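N-(5'-phosphoribosyl)anthranilate isomerase (Jonesia denitrificans, PDB 4WUI) probably catalyses the isomerisation of N-(5-phospho-beta-D-ribosyl)anthranilate to 1-(2-carboxyphenylamino)-1-deoxy-D-ribulose 5-phosphate, the third step of tryptophan biosynthesis from chorismate. Local coordinates at residues Ala33-Thr41 with Ser178-Lys188; Leu158-Thr168 with Ala195-Val203. All coordinates share one frame; numbering follows the deposited sequence.

Interaction 1: residues Ala33-Thr41 with Ser178-Lys188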
ATOM      1  N   ALA A  33      -7.209   3.992 -11.333  1.00  9.98           N
ATOM      2  CA  ALA A  33      -7.724   5.269 -10.798  1.00 10.75           C
ATOM      3  C   ALA A  33      -7.352   6.302 -11.842  1.00 10.75           C
ATOM      4  O   ALA A  33      -6.221   6.769 -11.880  1.00 10.60           O
ATOM      5  CB  ALA A  33      -7.087   5.618  -9.465  1.00 12.33           C
ATOM      6  N   PRO A  34      -8.286   6.630 -12.747  1.00 11.56           N
ATOM      7  CA  PRO A  34      -7.966   7.521 -13.873  1.00 12.55           C
ATOM      8  C   PRO A  34      -7.439   8.896 -13.498  1.00 12.37           C
ATOM      9  O   PRO A  34      -6.918   9.605 -14.356  1.00 13.11           O
ATOM     10  CB  PRO A  34      -9.305   7.635 -14.614  1.00 13.91           C
ATOM     11  CG  PRO A  34      -9.975   6.342 -14.345  1.00 14.35           C
ATOM     12  CD  PRO A  34      -9.638   6.041 -12.912  1.00 13.26           C
ATOM     13  N   THR A  35      -7.616   9.313 -12.261  1.00 12.24           N
ATOM     14  CA  THR A  35      -7.077  10.581 -11.786  1.00 13.46           C
ATOM     15  C   THR A  35      -5.623  10.499 -11.338  1.00 12.89           C
ATOM     16  O   THR A  35      -5.067  11.529 -10.955  1.00 14.16           O
ATOM     17  CB  THR A  35      -7.927  11.144 -10.611  1.00 15.72           C
ATOM     18  OG1 THR A  35      -7.934  10.213  -9.530  1.00 17.19           O
ATOM     19  CG2 THR A  35      -9.353  11.379 -11.062  1.00 16.87           C
ATOM     20  N   SER A  36      -5.028   9.305 -11.347  1.00 11.89           N
ATOM     21  CA  SER A  36      -3.671   9.097 -10.818  1.00 11.99           C
ATOM     22  C   SER A  36      -2.669   8.951 -11.938  1.00 11.92           C
ATOM     23  O   SER A  36      -2.946   8.291 -12.948  1.00 12.27           O
ATOM     24  CB  SER A  36      -3.628   7.803 -10.011  1.00 11.48           C
ATOM     25  OG  SER A  36      -2.297   7.429  -9.686  1.00 11.85           O
ATOM     26  N   PRO A  37      -1.449   9.463 -11.734  1.00 12.43           N
ATOM     27  CA  PRO A  37      -0.392   9.216 -12.721  1.00 13.01           C
ATOM     28  C   PRO A  37       0.073   7.760 -12.749  1.00 12.06           C
ATOM     29  O   PRO A  37       0.801   7.391 -13.668  1.00 13.50           O
ATOM     30  CB  PRO A  37       0.747  10.123 -12.270  1.00 14.76           C
ATOM     31  CG  PRO A  37       0.551  10.245 -10.782  1.00 15.53           C
ATOM     32  CD  PRO A  37      -0.969  10.293 -10.619  1.00 13.71           C
ATOM     33  N   ARG A  38      -0.321   6.963 -11.766  0.65 10.29           N
ATOM     34  CA  ARG A  38       0.007   5.544 -11.717  0.65  9.13           C
ATOM     35  C   ARG A  38      -1.079   4.666 -12.336  0.65  8.62           C
ATOM     36  O   ARG A  38      -0.975   3.445 -12.294  0.65  8.38           O
ATOM     37  CB  ARG A  38       0.317   5.133 -10.265  0.65  9.89           C
ATOM     38  CG  ARG A  38       1.495   5.882  -9.692  0.65 11.06           C
ATOM     39  CD  ARG A  38       1.129   6.798  -8.579  0.65 11.73           C
ATOM     40  NE  ARG A  38       2.242   7.628  -8.170  0.65 11.95           N
ATOM     41  CZ  ARG A  38       2.092   8.857  -7.723  0.65 13.69           C
ATOM     42  NH1 ARG A  38       0.890   9.377  -7.534  0.65 15.37           N
ATOM     43  NH2 ARG A  38       3.160   9.570  -7.470  0.65 14.07           N
ATOM     44  N   HIS A  39      -2.099   5.272 -12.947  1.00  9.36           N
ATOM     45  CA  HIS A  39      -3.236   4.544 -13.506  1.00  9.51           C
ATOM     46  C   HIS A  39      -2.837   3.484 -14.523  1.00  9.24           C
ATOM     47  O   HIS A  39      -2.037   3.752 -15.426  1.00 10.16           O
ATOM     48  CB  HIS A  39      -4.190   5.526 -14.171  1.00 10.09           C
ATOM     49  CG  HIS A  39      -5.395   4.878 -14.794  1.00 11.06           C
ATOM     50  ND1 HIS A  39      -6.351   4.201 -14.055  1.00 10.65           N
ATOM     51  CD2 HIS A  39      -5.771   4.795 -16.097  1.00 12.88           C
ATOM     52  CE1 HIS A  39      -7.266   3.742 -14.898  1.00 11.81           C
ATOM     53  NE2 HIS A  39      -6.935   4.083 -16.134  1.00 13.44           N
ATOM     54  N   LEU A  40      -3.488   2.338 -14.434  1.00  8.87           N
ATOM     55  CA  LEU A  40      -3.365   1.242 -15.375  1.00  9.03           C
ATOM     56  C   LEU A  40      -4.744   0.802 -15.849  1.00  9.61           C
ATOM     57  O   LEU A  40      -5.704   0.746 -15.071  1.00 10.57           O
ATOM     58  CB  LEU A  40      -2.673   0.044 -14.714  1.00  9.15           C
ATOM     59  CG  LEU A  40      -1.240   0.280 -14.251  1.00  9.26           C
ATOM     60  CD1 LEU A  40      -0.839  -0.841 -13.271  1.00  9.70           C
ATOM     61  CD2 LEU A  40      -0.289   0.357 -15.404  1.00 10.27           C
ATOM     62  N   THR A  41      -4.827   0.431 -17.110  1.00 10.34           N
ATOM     63  CA  THR A  41      -6.062  -0.118 -17.673  1.00 10.73           C
ATOM     64  C   THR A  41      -6.202  -1.597 -17.292  1.00 10.22           C
ATOM     65  O   THR A  41      -5.236  -2.248 -16.927  1.00 10.34           O
ATOM     66  CB  THR A  41      -6.043  -0.041 -19.197  1.00 12.02           C
ATOM     67  OG1 THR A  41      -5.057  -0.957 -19.692  1.00 12.47           O
ATOM     68  CG2 THR A  41      -5.765   1.372 -19.704  1.00 13.65           C
ATOM     69  N   SER A 178       5.114   4.592  -2.217  1.00  9.09           N
ATOM     70  CA  SER A 178       4.834   4.836  -3.624  1.00  9.28           C
ATOM     71  C   SER A 178       5.693   5.999  -4.132  1.00  9.13           C
ATOM     72  O   SER A 178       6.701   5.766  -4.793  1.00  9.43           O
ATOM     73  CB  SER A 178       3.357   5.069  -3.882  1.00 10.54           C
ATOM     74  OG  SER A 178       3.193   5.306  -5.283  1.00 11.86           O
ATOM     75  N   SER A 179       5.309   7.232  -3.836  1.00  9.67           N
ATOM     76  CA  SER A 179       6.039   8.362  -4.393  1.00 11.12           C
ATOM     77  C   SER A 179       7.504   8.372  -3.983  1.00 10.62           C
ATOM     78  O   SER A 179       8.363   8.815  -4.739  1.00 11.74           O
ATOM     79  CB  SER A 179       5.348   9.666  -4.027  1.00 13.59           C
ATOM     80  OG  SER A 179       5.302   9.877  -2.650  1.00 15.47           O
ATOM     81  N   GLY A 180       7.792   7.889  -2.783  1.00 10.19           N
ATOM     82  CA  GLY A 180       9.151   7.923  -2.282  1.00 10.72           C
ATOM     83  C   GLY A 180      10.111   6.979  -2.949  1.00 10.38           C
ATOM     84  O   GLY A 180      11.311   7.064  -2.679  1.00 11.96           O
ATOM     85  N   VAL A 181       9.611   6.089  -3.804  1.00  9.68           N
ATOM     86  CA  VAL A 181      10.488   5.213  -4.578  1.00 10.14           C
ATOM     87  C   VAL A 181      10.352   5.434  -6.085  1.00 10.62           C
ATOM     88  O   VAL A 181      10.686   4.566  -6.874  1.00 11.58           O
ATOM     89  CB  VAL A 181      10.348   3.713  -4.199  1.00 10.89           C
ATOM     90  CG1 VAL A 181      10.831   3.495  -2.766  1.00 11.69           C
ATOM     91  CG2 VAL A 181       8.934   3.185  -4.373  1.00 10.68           C
ATOM     92  N   GLU A 182       9.889   6.619  -6.465  1.00 10.57           N
ATOM     93  CA  GLU A 182       9.734   7.007  -7.860  1.00 11.10           C
ATOM     94  C   GLU A 182      10.851   7.908  -8.325  1.00 11.94           C
ATOM     95  O   GLU A 182      11.331   8.751  -7.596  1.00 13.28           O
ATOM     96  CB  GLU A 182       8.425   7.767  -8.062  1.00 10.75           C
ATOM     97  CG  GLU A 182       7.244   6.841  -8.034  1.00 10.57           C
ATOM     98  CD  GLU A 182       5.899   7.491  -8.254  1.00 10.72           C
ATOM     99  OE1 GLU A 182       5.772   8.717  -8.072  1.00 12.28           O
ATOM    100  OE2 GLU A 182       4.946   6.762  -8.640  1.00 11.54           O
ATOM    101  N   SER A 183      11.209   7.766  -9.596  1.00 12.35           N
ATOM    102  CA  SER A 183      11.999   8.765 -10.296  1.00 13.45           C
ATOM    103  C   SER A 183      11.112   9.812 -10.981  1.00 13.80           C
ATOM    104  O   SER A 183      11.565  10.914 -11.270  1.00 15.74           O
ATOM    105  CB  SER A 183      12.900   8.099 -11.337  1.00 14.83           C
ATOM    106  OG  SER A 183      12.164   7.307 -12.240  1.00 15.77           O
ATOM    107  N   ALA A 184       9.864   9.463 -11.252  1.00 13.66           N
ATOM    108  CA  ALA A 184       8.863  10.365 -11.814  1.00 14.58           C
ATOM    109  C   ALA A 184       7.524   9.711 -11.490  1.00 14.79           C
ATOM    110  O   ALA A 184       7.472   8.529 -11.198  1.00 14.34           O
ATOM    111  CB  ALA A 184       9.057  10.494 -13.337  1.00 15.50           C
ATOM    112  N   PRO A 185       6.407  10.454 -11.557  1.00 16.35           N
ATOM    113  CA  PRO A 185       5.124   9.827 -11.216  1.00 16.62           C
ATOM    114  C   PRO A 185       4.826   8.675 -12.140  1.00 16.14           C
ATOM    115  O   PRO A 185       4.923   8.803 -13.365  1.00 15.95           O
ATOM    116  CB  PRO A 185       4.123  10.966 -11.370  1.00 18.19           C
ATOM    117  CG  PRO A 185       4.951  12.200 -11.120  1.00 18.65           C
ATOM    118  CD  PRO A 185       6.285  11.902 -11.738  1.00 18.07           C
ATOM    119  N   GLY A 186       4.516   7.544 -11.530  1.00 15.58           N
ATOM    120  CA  GLY A 186       4.258   6.339 -12.255  1.00 16.27           C
ATOM    121  C   GLY A 186       5.499   5.674 -12.761  1.00 16.09           C
ATOM    122  O   GLY A 186       5.347   4.762 -13.566  1.00 18.75           O
ATOM    123  N   VAL A 187       6.705   6.119 -12.358  1.00 14.40           N
ATOM    124  CA  VAL A 187       7.922   5.445 -12.778  1.00 13.31           C
ATOM    125  C   VAL A 187       8.698   5.033 -11.519  1.00 12.42           C
ATOM    126  O   VAL A 187       9.355   5.857 -10.873  1.00 13.10           O
ATOM    127  CB  VAL A 187       8.807   6.314 -13.684  1.00 13.57           C
ATOM    128  CG1 VAL A 187       9.971   5.497 -14.197  1.00 14.35           C
ATOM    129  CG2 VAL A 187       7.978   6.895 -14.849  1.00 13.52           C
ATOM    130  N   LYS A 188       8.610   3.757 -11.154  1.00 11.54           N
ATOM    131  CA  LYS A 188       9.327   3.274  -9.973  1.00 11.92           C
ATOM    132  C   LYS A 188      10.799   3.103 -10.320  1.00 12.65           C
ATOM    133  O   LYS A 188      11.161   2.654 -11.412  1.00 14.73           O
ATOM    134  CB  LYS A 188       8.710   2.001  -9.421  1.00 11.48           C
ATOM    135  CG  LYS A 188       7.856   2.256  -8.194  1.00 10.68           C
ATOM    136  CD  LYS A 188       6.630   3.094  -8.489  1.00  9.81           C
ATOM    137  CE  LYS A 188       5.885   3.462  -7.223  1.00  9.82           C
ATOM    138  NZ  LYS A 188       4.665   4.236  -7.518  1.00  9.56           N
TER
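Two loops meet where the backbones of Arg-38 and Gly-186 come closest, their CA atoms 4.4 Å apart: Arg-38 lies within the type I turn Ser-36 to His-39, Gly-186 within the type II turn Ala-184 to Val-187. Phi is positive at Gly-186, which glycine takes easily, and a CB would run into Pro-37 O. In one of its two conformers Arg-38, its chain bent at chi2 (114°), grips Glu-182 side-on. Arg-38 NE donates to Glu-182 OE2 at 2.9 Å, and Arg-38 NH2 to Glu-182 OE1 at 2.8 Å, both nearly straight and on the syn sides, somewhat out of the carboxylate plane. The two flat groups are turned 17° apart. Glu-182 OE2 takes two further donors, Lys-188 NZ at 2.8 Å on its anti side and Gly-186 N from above the carboxylate plane. This shared negative charge probably eases the approach of the two cations. An alanine at Glu-182 would probably leave Arg-38 and Lys-188 without their common countercharge and Gly-186 N without its acceptor. On the solvent side Pro-37 CB meets Pro-185 CB at 3.6 Å, and Pro-37 CG lies over a guanidinium face. The contact joins the loop between strand 27-32 and helix 42-50 to the one after strand 174-177, at the C-terminal end of the barrel; Lys-188 also touches Ile-193 of helix 190-204.

Interaction 2: residues Leu158-Thr168 with Ala195-Val203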
ATOM      1  N   LEU A 158       6.536   8.059   2.874  1.00  9.62           N
ATOM      2  CA  LEU A 158       7.717   7.301   3.256  1.00  8.79           C
ATOM      3  C   LEU A 158       8.716   7.298   2.110  1.00  8.47           C
ATOM      4  O   LEU A 158       8.363   7.192   0.930  1.00  9.62           O
ATOM      5  CB  LEU A 158       7.345   5.884   3.663  1.00  8.41           C
ATOM      6  CG  LEU A 158       6.450   5.775   4.908  1.00  9.21           C
ATOM      7  CD1 LEU A 158       6.105   4.307   5.150  1.00  9.67           C
ATOM      8  CD2 LEU A 158       7.134   6.362   6.147  1.00 11.00           C
ATOM      9  N   THR A 159       9.993   7.350   2.471  1.00  8.40           N
ATOM     10  CA  THR A 159      11.108   7.359   1.545  1.00  8.80           C
ATOM     11  C   THR A 159      12.240   6.525   2.120  1.00  8.85           C
ATOM     12  O   THR A 159      12.248   6.243   3.314  1.00  9.07           O
ATOM     13  CB  THR A 159      11.630   8.776   1.314  1.00 10.32           C
ATOM     14  OG1 THR A 159      12.247   9.211   2.535  1.00 11.30           O
ATOM     15  CG2 THR A 159      10.549   9.743   0.887  1.00 11.01           C
ATOM     16  N   PRO A 160      13.265   6.212   1.311  1.00  9.24           N
ATOM     17  CA  PRO A 160      14.436   5.560   1.907  1.00 10.13           C
ATOM     18  C   PRO A 160      15.068   6.433   2.991  1.00 10.26           C
ATOM     19  O   PRO A 160      15.726   5.889   3.870  1.00 11.28           O
ATOM     20  CB  PRO A 160      15.389   5.349   0.710  1.00 11.06           C
ATOM     21  CG  PRO A 160      14.458   5.289  -0.460  1.00 11.10           C
ATOM     22  CD  PRO A 160      13.361   6.278  -0.154  1.00 10.17           C
ATOM     23  N   ASP A 161      14.918   7.760   2.914  1.00 10.06           N
ATOM     24  CA  ASP A 161      15.522   8.664   3.872  1.00 10.51           C
ATOM     25  C   ASP A 161      14.820   8.718   5.218  1.00 10.19           C
ATOM     26  O   ASP A 161      15.479   9.035   6.212  1.00 11.68           O
ATOM     27  CB  ASP A 161      15.585  10.080   3.301  1.00 12.15           C
ATOM     28  CG  ASP A 161      16.632  10.247   2.236  1.00 14.60           C
ATOM     29  OD1 ASP A 161      17.652   9.543   2.271  1.00 14.62           O
ATOM     30  OD2 ASP A 161      16.468  11.123   1.350  1.00 17.14           O
ATOM     31  N   ASN A 162      13.515   8.443   5.278  1.00  9.74           N
ATOM     32  CA  ASN A 162      12.789   8.535   6.542  1.00  9.85           C
ATOM     33  C   ASN A 162      12.258   7.211   7.083  1.00  9.11           C
ATOM     34  O   ASN A 162      11.748   7.174   8.200  1.00  9.58           O
ATOM     35  CB  ASN A 162      11.659   9.576   6.505  1.00 10.63           C
ATOM     36  CG  ASN A 162      10.561   9.233   5.546  1.00 10.29           C
ATOM     37  OD1 ASN A 162      10.395   8.092   5.192  1.00  9.72           O
ATOM     38  ND2 ASN A 162       9.798  10.249   5.119  1.00 11.57           N
ATOM     39  N   VAL A 163      12.374   6.117   6.334  1.00  8.70           N
ATOM     40  CA  VAL A 163      11.635   4.937   6.727  1.00  8.87           C
ATOM     41  C   VAL A 163      12.231   4.275   7.966  1.00  8.90           C
ATOM     42  O   VAL A 163      11.478   3.731   8.776  1.00  9.31           O
ATOM     43  CB  VAL A 163      11.464   3.930   5.568  1.00  9.37           C
ATOM     44  CG1 VAL A 163      12.787   3.328   5.123  1.00  9.90           C
ATOM     45  CG2 VAL A 163      10.465   2.860   5.951  1.00 10.02           C
ATOM     46  N   ALA A 164      13.561   4.284   8.133  1.00  9.18           N
ATOM     47  CA  ALA A 164      14.119   3.670   9.338  1.00  9.37           C
ATOM     48  C   ALA A 164      13.598   4.397  10.592  1.00  9.44           C
ATOM     49  O   ALA A 164      13.234   3.770  11.581  1.00  9.85           O
ATOM     50  CB  ALA A 164      15.640   3.645   9.306  1.00 10.19           C
ATOM     51  N   ASP A 165      13.606   5.721  10.544  0.59  9.37           N
ATOM     52  CA  ASP A 165      13.099   6.562  11.627  0.59  9.59           C
ATOM     53  C   ASP A 165      11.624   6.229  11.878  0.59  9.20           C
ATOM     54  O   ASP A 165      11.227   5.946  13.016  0.59  9.65           O
ATOM     55  CB  ASP A 165      13.313   8.017  11.195  0.59 10.18           C
ATOM     56  CG  ASP A 165      13.028   9.051  12.283  0.59 10.54           C
ATOM     57  OD1 ASP A 165      12.762   8.714  13.459  0.59 10.99           O
ATOM     58  OD2 ASP A 165      13.106  10.251  11.915  0.59 10.88           O
ATOM     59  N   ALA A 166      10.810   6.228  10.817  1.00  9.84           N
ATOM     60  CA  ALA A 166       9.399   5.949  10.951  1.00 10.10           C
ATOM     61  C   ALA A 166       9.139   4.582  11.590  1.00  9.68           C
ATOM     62  O   ALA A 166       8.320   4.443  12.504  1.00 10.52           O
ATOM     63  CB  ALA A 166       8.678   6.009   9.590  1.00 10.18           C
ATOM     64  N   ILE A 167       9.829   3.546  11.110  1.00  9.61           N
ATOM     65  CA  ILE A 167       9.614   2.197  11.648  1.00 10.14           C
ATOM     66  C   ILE A 167      10.110   2.101  13.080  1.00 10.14           C
ATOM     67  O   ILE A 167       9.478   1.484  13.916  1.00 10.76           O
ATOM     68  CB  ILE A 167      10.273   1.135  10.749  1.00 10.90           C
ATOM     69  CG1 ILE A 167       9.456   1.022   9.433  1.00 10.94           C
ATOM     70  CG2 ILE A 167      10.365  -0.234  11.460  1.00 12.09           C
ATOM     71  CD1 ILE A 167      10.115   0.133   8.411  1.00 11.64           C
ATOM     72  N   THR A 168      11.266   2.682  13.364  1.00  9.69           N
ATOM     73  CA  THR A 168      11.823   2.596  14.717  1.00 10.34           C
ATOM     74  C   THR A 168      10.895   3.230  15.743  1.00 10.22           C
ATOM     75  O   THR A 168      10.669   2.690  16.827  1.00 11.49           O
ATOM     76  CB  THR A 168      13.213   3.267  14.750  1.00 11.44           C
ATOM     77  OG1 THR A 168      14.127   2.560  13.907  1.00 12.52           O
ATOM     78  CG2 THR A 168      13.794   3.277  16.144  1.00 13.09           C
ATOM     79  N   ALA A 195      16.888   0.481  -1.892  1.00 10.35           N
ATOM     80  CA  ALA A 195      17.321   1.294  -0.742  1.00 10.64           C
ATOM     81  C   ALA A 195      16.238   1.328   0.338  1.00 10.09           C
ATOM     82  O   ALA A 195      16.537   1.261   1.538  1.00 10.34           O
ATOM     83  CB  ALA A 195      17.656   2.696  -1.192  1.00 11.44           C
ATOM     84  N   PHE A 196      14.987   1.474  -0.076  1.00  9.76           N
ATOM     85  CA  PHE A 196      13.877   1.511   0.855  1.00  9.36           C
ATOM     86  C   PHE A 196      13.819   0.238   1.678  1.00  9.28           C
ATOM     87  O   PHE A 196      13.682   0.270   2.907  1.00  9.40           O
ATOM     88  CB  PHE A 196      12.562   1.697   0.089  1.00  9.33           C
ATOM     89  CG  PHE A 196      11.370   1.855   0.977  1.00  8.92           C
ATOM     90  CD1 PHE A 196      11.026   3.108   1.462  1.00  9.24           C
ATOM     91  CD2 PHE A 196      10.623   0.768   1.397  1.00  9.54           C
ATOM     92  CE1 PHE A 196       9.940   3.273   2.290  1.00  9.73           C
ATOM     93  CE2 PHE A 196       9.529   0.947   2.236  1.00  9.94           C
ATOM     94  CZ  PHE A 196       9.202   2.200   2.677  1.00 10.01           C
ATOM     95  N   VAL A 197      13.894  -0.905   1.003  1.00  9.37           N
ATOM     96  CA  VAL A 197      13.804  -2.175   1.678  1.00  9.73           C
ATOM     97  C   VAL A 197      15.006  -2.363   2.619  1.00 10.12           C
ATOM     98  O   VAL A 197      14.861  -2.858   3.742  1.00 10.95           O
ATOM     99  CB  VAL A 197      13.616  -3.309   0.683  1.00 10.76           C
ATOM    100  CG1 VAL A 197      13.688  -4.644   1.373  1.00 12.23           C
ATOM    101  CG2 VAL A 197      12.289  -3.142  -0.069  1.00 11.17           C
ATOM    102  N   GLN A 198      16.202  -1.991   2.159  1.00 10.06           N
ATOM    103  CA  GLN A 198      17.379  -2.102   3.005  1.00 10.68           C
ATOM    104  C   GLN A 198      17.202  -1.280   4.275  1.00 10.48           C
ATOM    105  O   GLN A 198      17.474  -1.745   5.380  1.00 11.30           O
ATOM    106  CB  GLN A 198      18.617  -1.644   2.259  1.00 11.79           C
ATOM    107  CG  GLN A 198      19.871  -1.723   3.105  1.00 14.48           C
ATOM    108  CD  GLN A 198      21.092  -1.353   2.312  1.00 17.62           C
ATOM    109  OE1 GLN A 198      21.364  -1.955   1.277  1.00 20.31           O
ATOM    110  NE2 GLN A 198      21.841  -0.376   2.783  1.00 18.96           N
ATOM    111  N   ALA A 199      16.771  -0.048   4.140  1.00  9.98           N
ATOM    112  CA  ALA A 199      16.579   0.829   5.284  1.00 10.08           C
ATOM    113  C   ALA A 199      15.525   0.264   6.239  1.00 10.97           C
ATOM    114  O   ALA A 199      15.701   0.271   7.471  1.00 11.73           O
ATOM    115  CB  ALA A 199      16.186   2.230   4.833  1.00 10.47           C
ATOM    116  N   ALA A 200      14.420  -0.227   5.682  1.00 10.39           N
ATOM    117  CA  ALA A 200      13.297  -0.708   6.484  1.00 11.28           C
ATOM    118  C   ALA A 200      13.695  -1.989   7.245  1.00 12.76           C
ATOM    119  O   ALA A 200      13.390  -2.135   8.428  1.00 14.45           O
ATOM    120  CB  ALA A 200      12.103  -0.958   5.603  1.00 11.15           C
ATOM    121  N   ARG A 201      14.333  -2.936   6.565  1.00 13.86           N
ATOM    122  CA  ARG A 201      14.696  -4.204   7.184  1.00 15.19           C
ATOM    123  C   ARG A 201      15.873  -4.079   8.114  1.00 15.80           C
ATOM    124  O   ARG A 201      16.069  -4.918   9.000  1.00 17.04           O
ATOM    125  CB  ARG A 201      15.005  -5.242   6.135  1.00 16.40           C
ATOM    126  CG  ARG A 201      13.758  -5.690   5.520  1.00 17.71           C
ATOM    127  CD  ARG A 201      13.947  -6.974   4.750  1.00 18.29           C
ATOM    128  NE  ARG A 201      12.650  -7.352   4.235  1.00 18.22           N
ATOM    129  CZ  ARG A 201      12.409  -7.745   2.995  1.00 17.37           C
ATOM    130  NH1 ARG A 201      13.381  -7.916   2.077  1.00 16.74           N
ATOM    131  NH2 ARG A 201      11.155  -8.006   2.684  1.00 18.17           N
ATOM    132  N   GLY A 202      16.659  -3.038   7.937  1.00 15.95           N
ATOM    133  CA  GLY A 202      17.812  -2.836   8.770  1.00 17.06           C
ATOM    134  C   GLY A 202      17.435  -2.450  10.166  1.00 17.77           C
ATOM    135  O   GLY A 202      18.281  -2.519  11.039  1.00 19.16           O
ATOM    136  N   VAL A 203      16.181  -2.064  10.401  1.00 17.26           N
ATOM    137  CA  VAL A 203      15.735  -1.723  11.746  1.00 18.67           C
ATOM    138  C   VAL A 203      15.732  -2.983  12.585  1.00 22.03           C
ATOM    139  O   VAL A 203      16.345  -3.009  13.643  1.00 23.23           O
ATOM    140  CB  VAL A 203      14.349  -1.033  11.751  1.00 18.27           C
ATOM    141  CG1 VAL A 203      13.887  -0.774  13.198  1.00 18.34           C
ATOM    142  CG2 VAL A 203      14.385   0.253  10.940  1.00 17.85           C
TER
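Phe-196 and Val-163 form the tight inner part of this contact, their side chains crossing at about a right angle. Val-163 CG1 lies over the ring face and reaches Ala-199 CB at 3.6 Å, while Val-163 CG2 comes down nearer the rim, 3.6 Å from Phe-196 CZ. Both branches are used: CG1 stands between the backbone N and the carbonyl carbon (chi1 66°), and CG2 points anti to the N. Around the ring's edge run the chain at Thr-159 and Pro-160 and the CB of Leu-158, 3.9 Å from Phe-196 CE1. A large flat side chain suits this site because it spans from helix 190-204 to the loop before helix 163-170, and it also touches Val-175 and Val-177 of strand 174-177. One turn along, Ile-167 CD1 presses on Ala-200 CB at 3.6 Å. The small residues Ala-164, Ala-199 and Ala-200 let the backbones draw near, the short segment axes passing 8.2 Å apart at a crossing angle of -32°.

The outer side is more open to solvent and in places looser: Pro-160 CB meets Ala-195 CB at 4.0 Å, and Ala-164 CB is equally far from Val-203 CG2. At the far end, though, Val-203 is well packed, with Ile-167 CG2 alongside and Thr-168 OG1 only 3.4 Å from Val-203 CG1. That hydroxyl is already engaged, since Thr-168 OG1 donates to Ala-164 O at 2.8 Å, on the face of that carbonyl opposite the backbone N-H of Thr-168. Neighbouring, roughly parallel helices packed side by side outside consecutive parallel strands, here 152-155 and 174-177, are characteristic of the (beta/alpha)8 TIM barrel.

Interaction 1 ties loops at the C-terminal end of the barrel strands, whereas interaction 2 packs two helices on the barrel's outer wall; their centres are about 21 Å apart. Each is partly buried. Interaction 1 buries Glu-182 and Lys-188 and has exposed prolines at its margin, its loops held by a salt-bridge network; interaction 2 buries Leu-158, Val-163, Ile-167, Phe-196 and Ala-200, apolar side chains packed between two helices and the loop leading into one of them, with an open outer rim. The two adjoin, because Gly-180 packs on Thr-159 and Pro-160, and Val-181 CG1 lies 3.8 Å from Phe-196 CB. Strand 187-188 leads directly into helix 190-204. A citrate, probably from the crystallisation liquor, is bound by Ser-179.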